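Local coordinates for 182aa long hypothetical protein (Pyrococcus horikoshii, PDB 2GAN), which is of uncertain function but probably transfers an acetyl group from acetyl-CoA to an acceptor, as a putative acetyltransferase of the GNAT family, at residues I82-K87 with K133-L138. Residues are numbered along the deposited sequence; the frame is centred on the assembly and turned at random.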
loop_
_atom_site.group_PDB
_atom_site.type_symbol
_atom_site.label_atom_id
_atom_site.label_comp_id
_atom_site.label_asym_id
_atom_site.label_seq_id
_atom_site.Cartn_x
_atom_site.Cartn_y
_atom_site.Cartn_z
ATOM N N ILE A 82 4.453 18.250 -5.928
ATOM C CA ILE A 82 4.953 18.198 -4.564
ATOM C C ILE A 82 4.821 19.597 -3.952
ATOM O O ILE A 82 5.187 20.601 -4.567
ATOM C CB ILE A 82 6.416 17.697 -4.498
ATOM C CG1 ILE A 82 6.727 17.249 -3.064
ATOM C CG2 ILE A 82 7.374 18.781 -4.972
ATOM C CD1 ILE A 82 8.021 16.429 -2.915
ATOM N N ALA A 83 4.276 19.639 -2.743
ATOM C CA ALA A 83 4.019 20.880 -2.032
ATOM C C ALA A 83 4.743 20.988 -0.703
ATOM O O ALA A 83 4.963 19.989 -0.017
ATOM C CB ALA A 83 2.511 21.021 -1.794
ATOM N N LEU A 84 5.097 22.214 -0.333
ATOM C CA LEU A 84 5.773 22.468 0.936
ATOM C C LEU A 84 4.953 23.394 1.815
ATOM O O LEU A 84 4.394 24.386 1.335
ATOM C CB LEU A 84 7.117 23.125 0.691
ATOM C CG LEU A 84 7.985 22.324 -0.271
ATOM C CD1 LEU A 84 9.295 23.074 -0.488
ATOM C CD2 LEU A 84 8.218 20.927 0.291
ATOM N N VAL A 85 4.884 23.067 3.100
ATOM C CA VAL A 85 4.174 23.892 4.061
ATOM C C VAL A 85 5.148 24.168 5.188
ATOM O O VAL A 85 5.632 23.239 5.835
ATOM C CB VAL A 85 2.909 23.196 4.634
ATOM C CG1 VAL A 85 2.286 24.065 5.712
ATOM C CG2 VAL A 85 1.888 22.968 3.516
ATOM N N TYR A 86 5.450 25.444 5.408
ATOM C CA TYR A 86 6.398 25.823 6.455
ATOM C C TYR A 86 6.145 27.198 7.101
ATOM O O TYR A 86 6.800 27.541 8.081
ATOM C CB TYR A 86 7.820 25.762 5.882
ATOM C CG TYR A 86 8.034 26.690 4.711
ATOM C CD1 TYR A 86 8.353 28.037 4.909
ATOM C CD2 TYR A 86 7.868 26.235 3.401
ATOM C CE1 TYR A 86 8.499 28.909 3.828
ATOM C CE2 TYR A 86 8.012 27.097 2.313
ATOM C CZ TYR A 86 8.325 28.429 2.534
ATOM O OH TYR A 86 8.466 29.277 1.465
ATOM N N LYS A 87 5.198 27.974 6.572
ATOM C CA LYS A 87 4.902 29.296 7.138
ATOM C C LYS A 87 3.927 29.233 8.310
ATOM O O LYS A 87 2.716 29.104 8.120
ATOM C CB LYS A 87 4.313 30.236 6.091
ATOM C CG LYS A 87 5.217 30.539 4.923
ATOM C CD LYS A 87 4.565 31.551 3.996
ATOM C CE LYS A 87 5.262 31.590 2.647
ATOM N NZ LYS A 87 6.717 31.853 2.757
ATOM N N LYS A 133 15.580 19.276 -0.036
ATOM C CA LYS A 133 16.612 20.321 -0.041
ATOM C C LYS A 133 16.029 21.727 0.096
ATOM O O LYS A 133 16.593 22.571 0.797
ATOM C CB LYS A 133 17.470 20.233 -1.308
ATOM C CG LYS A 133 18.664 19.298 -1.146
ATOM C CD LYS A 133 19.383 19.022 -2.460
ATOM C CE LYS A 133 20.420 17.916 -2.277
ATOM N NZ LYS A 133 20.854 17.339 -3.580
ATOM N N ARG A 134 14.904 21.982 -0.559
ATOM C CA ARG A 134 14.292 23.294 -0.461
ATOM C C ARG A 134 13.993 23.585 1.010
ATOM O O ARG A 134 14.362 24.635 1.526
ATOM C CB ARG A 134 13.009 23.344 -1.289
ATOM C CG ARG A 134 12.200 24.621 -1.123
ATOM C CD ARG A 134 13.000 25.858 -1.485
ATOM N NE ARG A 134 12.183 27.054 -1.298
ATOM C CZ ARG A 134 12.637 28.297 -1.392
ATOM N NH1 ARG A 134 13.909 28.526 -1.672
ATOM N NH2 ARG A 134 11.815 29.312 -1.201
ATOM N N LEU A 135 13.343 22.646 1.689
ATOM C CA LEU A 135 13.029 22.843 3.095
ATOM C C LEU A 135 14.297 23.079 3.908
ATOM O O LEU A 135 14.357 24.009 4.709
ATOM C CB LEU A 135 12.260 21.646 3.648
ATOM C CG LEU A 135 10.786 21.601 3.229
ATOM C CD1 LEU A 135 10.163 20.352 3.792
ATOM C CD2 LEU A 135 10.044 22.846 3.734
ATOM N N ARG A 136 15.311 22.245 3.689
ATOM C CA ARG A 136 16.575 22.394 4.398
ATOM C C ARG A 136 17.151 23.796 4.213
ATOM O O ARG A 136 17.566 24.434 5.174
ATOM C CB ARG A 136 17.589 21.342 3.922
ATOM C CG ARG A 136 17.425 19.993 4.605
ATOM C CD ARG A 136 18.350 18.939 4.020
ATOM N NE ARG A 136 19.764 19.322 4.061
ATOM C CZ ARG A 136 20.532 19.294 5.150
ATOM N NH1 ARG A 136 20.039 18.900 6.318
ATOM N NH2 ARG A 136 21.806 19.656 5.064
ATOM N N SER A 137 17.157 24.286 2.982
ATOM C CA SER A 137 17.698 25.612 2.722
ATOM C C SER A 137 16.889 26.675 3.451
ATOM O O SER A 137 17.291 27.833 3.503
ATOM C CB SER A 137 17.674 25.908 1.226
ATOM O OG SER A 137 16.347 26.146 0.801
ATOM N N LEU A 138 15.739 26.285 3.996
ATOM C CA LEU A 138 14.881 27.211 4.728
ATOM C C LEU A 138 15.055 26.985 6.230
ATOM O O LEU A 138 14.345 27.582 7.041
ATOM C CB LEU A 138 13.404 27.006 4.340
ATOM C CG LEU A 138 12.975 27.268 2.887
ATOM C CD1 LEU A 138 11.453 27.099 2.743
ATOM C CD2 LEU A 138 13.376 28.671 2.481
#
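Leu138 lays its CD1 methyl over one face of the Tyr86 ring, 3.4 Å from the ring centroid and 13° off the normal, a CH-pi contact in which a compact methyl suits a flat aromatic surface. The leucine stands roughly perpendicular to the tyrosine side chain. Leu135 CD2 approaches the same ring obliquely, 4.0 Å from Tyr86 CD2. The other methyl of Leu138, CD2, lies 3.9 Å above the plane of the Arg134 guanidinium, over its centre, which places this leucine between two flat groups. A tyrosine suits the place because its ring offers a face to Leu138 while its hydroxyl reaches a carboxylate: it hydrogen-bonds to Glu68 OE1, the same oxygen that forms a salt bridge with Arg134 NH2, and this acidic residue of the adjacent strand probably offsets the charge of the arginine.

Further into the sheet, Leu84 divides its two methyls between neighbouring helix residues. Leu84 CD1 packs 3.4 Å from Arg134 CG, and Leu84 CD2 sits 4.0 Å from Leu135 CG, the two leucine side chains running alongside and pointing opposite ways. The long aliphatic stem of Arg134 suits this border: its methylenes cover Leu84, while chi2 near 58° turns CD out of the line of CB and CG. No hydrogen bond links the two segments. Leu84, with Leu135 and the Arg134 methylenes, packs helix 123-137 on the mixed sheet, and Tyr86 with Leu138 extends the contact just past both elements. The helix connects parallel strands 106-114 and 141-146, a beta-alpha-beta crossover as in GNAT acetyltransferases.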